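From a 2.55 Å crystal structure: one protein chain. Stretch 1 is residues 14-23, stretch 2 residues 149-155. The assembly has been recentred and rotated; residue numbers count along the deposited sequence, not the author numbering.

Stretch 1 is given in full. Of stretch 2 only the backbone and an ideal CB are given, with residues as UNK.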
# COMPACT_ATOMS: atom_id res chain seq x y z
N SER A 14 31.23 23.90 23.97
CA SER A 14 31.42 23.19 25.23
C SER A 14 30.20 22.39 25.62
O SER A 14 30.32 21.37 26.30
CB SER A 14 31.72 24.17 26.36
OG SER A 14 32.83 24.99 26.04
N LEU A 15 29.03 22.87 25.24
CA LEU A 15 27.79 22.29 25.68
C LEU A 15 27.28 21.20 24.73
O LEU A 15 26.21 20.65 24.94
CB LEU A 15 26.74 23.37 25.88
CG LEU A 15 26.93 24.37 27.02
CD1 LEU A 15 25.72 25.28 27.12
CD2 LEU A 15 27.17 23.64 28.34
N LYS A 16 28.05 20.89 23.69
CA LYS A 16 27.69 19.82 22.76
C LYS A 16 27.28 18.51 23.43
O LYS A 16 26.37 17.82 22.94
CB LYS A 16 28.79 19.58 21.72
CG LYS A 16 28.86 20.68 20.66
CD LYS A 16 30.18 20.65 19.91
CE LYS A 16 30.47 19.26 19.37
NZ LYS A 16 31.73 19.25 18.59
N PRO A 17 27.94 18.14 24.55
CA PRO A 17 27.45 16.93 25.22
C PRO A 17 26.01 17.02 25.74
O PRO A 17 25.28 16.03 25.60
CB PRO A 17 28.44 16.76 26.37
CG PRO A 17 29.70 17.32 25.82
CD PRO A 17 29.29 18.50 25.01
N GLN A 18 25.61 18.14 26.33
CA GLN A 18 24.24 18.20 26.81
C GLN A 18 23.27 18.40 25.66
O GLN A 18 22.16 17.86 25.68
CB GLN A 18 23.99 19.20 27.97
CG GLN A 18 25.06 20.24 28.27
CD GLN A 18 26.27 19.66 28.99
OE1 GLN A 18 27.32 19.44 28.38
NE2 GLN A 18 26.14 19.42 30.29
N PHE A 19 23.70 19.12 24.63
CA PHE A 19 22.86 19.31 23.45
C PHE A 19 22.58 17.96 22.79
O PHE A 19 21.44 17.69 22.39
CB PHE A 19 23.51 20.25 22.43
CG PHE A 19 23.73 21.65 22.94
CD1 PHE A 19 23.02 22.13 24.03
CD2 PHE A 19 24.63 22.49 22.32
CE1 PHE A 19 23.23 23.40 24.51
CE2 PHE A 19 24.84 23.76 22.79
CZ PHE A 19 24.13 24.22 23.88
N PHE A 20 23.61 17.13 22.67
CA PHE A 20 23.51 15.81 22.07
C PHE A 20 22.55 14.98 22.90
O PHE A 20 21.68 14.28 22.38
CB PHE A 20 24.87 15.11 22.06
CG PHE A 20 25.79 15.58 20.97
CD1 PHE A 20 25.30 16.08 19.78
CD2 PHE A 20 27.18 15.49 21.13
CE1 PHE A 20 26.18 16.50 18.77
CE2 PHE A 20 28.06 15.91 20.13
CZ PHE A 20 27.57 16.41 18.96
N SER A 21 22.73 15.06 24.20
CA SER A 21 21.92 14.28 25.10
C SER A 21 20.46 14.68 24.96
O SER A 21 19.57 13.83 24.81
CB SER A 21 22.41 14.48 26.53
OG SER A 21 21.60 13.76 27.43
N ARG A 22 20.21 15.98 25.01
CA ARG A 22 18.86 16.49 24.86
C ARG A 22 18.26 16.02 23.53
O ARG A 22 17.11 15.58 23.49
CB ARG A 22 18.87 18.01 24.94
CG ARG A 22 17.60 18.64 24.43
CD ARG A 22 17.70 20.16 24.49
NE ARG A 22 17.53 20.65 25.85
CZ ARG A 22 18.06 21.78 26.31
NH1 ARG A 22 18.79 22.56 25.52
NH2 ARG A 22 17.84 22.14 27.56
N LEU A 23 19.05 16.08 22.47
CA LEU A 23 18.55 15.73 21.15
C LEU A 23 18.29 14.23 21.03
O LEU A 23 17.42 13.79 20.30
CB LEU A 23 19.53 16.21 20.08
CG LEU A 23 19.16 15.93 18.63
CD1 LEU A 23 17.84 16.57 18.28
CD2 LEU A 23 20.26 16.43 17.71
N UNK A 149 19.63 29.49 23.90
CA UNK A 149 19.32 30.15 25.17
C UNK A 149 20.27 29.66 26.26
O UNK A 149 20.79 30.44 27.04
CB UNK A 149 17.87 29.89 25.57
N UNK A 150 20.53 28.36 26.28
CA UNK A 150 21.42 27.81 27.28
C UNK A 150 22.83 28.38 27.15
O UNK A 150 23.49 28.63 28.15
CB UNK A 150 21.45 26.28 27.17
N UNK A 151 23.28 28.57 25.92
CA UNK A 151 24.66 28.97 25.71
C UNK A 151 24.88 30.41 26.18
O UNK A 151 25.90 30.70 26.81
CB UNK A 151 25.04 28.82 24.23
N UNK A 152 23.94 31.30 25.87
CA UNK A 152 23.96 32.65 26.40
C UNK A 152 24.03 32.57 27.93
O UNK A 152 24.81 33.29 28.56
CB UNK A 152 22.73 33.44 25.94
N UNK A 153 23.23 31.69 28.50
CA UNK A 153 23.19 31.56 29.95
C UNK A 153 24.54 31.13 30.51
O UNK A 153 25.07 31.77 31.41
CB UNK A 153 22.11 30.56 30.36
N UNK A 154 25.11 30.06 29.97
CA UNK A 154 26.38 29.53 30.45
C UNK A 154 27.56 30.47 30.21
O UNK A 154 28.57 30.40 30.91
CB UNK A 154 26.66 28.18 29.78
N UNK A 155 27.43 31.34 29.22
CA UNK A 155 28.50 32.26 28.88
C UNK A 155 28.40 33.55 29.70
O UNK A 155 29.26 34.42 29.59
CB UNK A 155 28.47 32.58 27.38

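Stretch 2 runs as helix from 149 through 154, and it meets stretch 1 through three residues: Leu-15, just before the first helix, and Phe-19 and Arg-22 within it, follow one another at spacings of four and three residues.

Position 149 has helical backbone angles, and its ideal CB has no atom of stretch 1 within 5.5 Å. Stretch 1 therefore sets no preference, and most helix-compatible side chains would fit. The residue is Val-149; its carbonyl O accepts a hydrogen bond from the backbone N of position 153.

At position 150 the CA-to-CB bond points toward stretch 1. The ideal CB of 150 lies 4.3 Å from Phe-19 CE1, 4.4 Å from Leu-15 CD1 and 4.9 Å from Arg-22 NH1, so the site has a hydrocarbon base with a guanidinium just beyond it. A short acidic side chain would suit it best; Glu, Asn or Gln could also offer an oxygen, and a small apolar residue would use the base but leave the charge unanswered. The residue is Asp-150. Its CB lies at the edge of the Phe-19 ring, near the ring plane, and chi1 in m carries the carboxylate to Arg-22. Asp-150 OD2 accepts hydrogen bonds from Arg-22 NH1 at 3.0 Å and Arg-22 NH2 at 3.2 Å, both part of a salt bridge.

Position 151 directs CB sideways, the ideal CB of 151 being 4.6 Å from Leu-15 CD1 and 4.7 Å from Phe-19 CZ. Both neighbours are apolar, which favours a small apolar side chain, although a longer one might turn aside. Ala-151 is found here. The backbone itself contributes: Ala-151 CA lies 4.1 Å from Leu-15 CD1.

Position 152 is out of reach of stretch 1, which leaves its choice open. It is Phe-152.

At position 153 CB points sideways, with nothing of stretch 1 within 5.5 Å. A long side chain has room, and a basic one could reach back one helical turn to the acid at 150. Lys-153 does so: Lys-153 NZ forms a salt bridge with Asp-150 OD1 at 3.1 Å, leaving OD2 to Arg-22.

Position 154 again points toward stretch 1, the ideal CB of 154 lying 4.0 Å from Leu-15 CD1. Ala or another apolar residue would suit this methyl. Ala-154 makes the apolar contact, Ala-154 CB to Leu-15 CD1 at 4.1 Å.

Position 155 is out of reach, so many residues would do. Ser-155, with chi1 in p, turns back on its own stretch, Ser-155 OG donating to Phe-152 O at 2.9 Å.

Stretch 2, residues 149-155: VDAFKAS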
# COMPACT_ATOMS: atom_id res chain seq x y z
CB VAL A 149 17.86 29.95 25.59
CG1 VAL A 149 17.65 30.50 26.98
CG2 VAL A 149 16.93 30.64 24.63
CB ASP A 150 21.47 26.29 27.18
CG ASP A 150 20.26 25.63 27.78
OD1 ASP A 150 19.53 26.33 28.52
OD2 ASP A 150 20.03 24.43 27.51
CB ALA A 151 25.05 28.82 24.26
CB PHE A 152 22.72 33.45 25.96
CG PHE A 152 22.88 34.12 24.62
CD1 PHE A 152 22.53 33.46 23.45
CD2 PHE A 152 23.41 35.40 24.53
CE1 PHE A 152 22.69 34.07 22.21
CE2 PHE A 152 23.58 36.01 23.29
CZ PHE A 152 23.22 35.35 22.13
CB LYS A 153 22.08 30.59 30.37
CG LYS A 153 21.08 31.19 31.35
CD LYS A 153 19.68 30.63 31.14
CE LYS A 153 19.71 29.10 31.05
NZ LYS A 153 18.48 28.52 30.42
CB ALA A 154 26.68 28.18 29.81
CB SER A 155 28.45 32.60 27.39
OG SER A 155 27.35 33.45 27.10
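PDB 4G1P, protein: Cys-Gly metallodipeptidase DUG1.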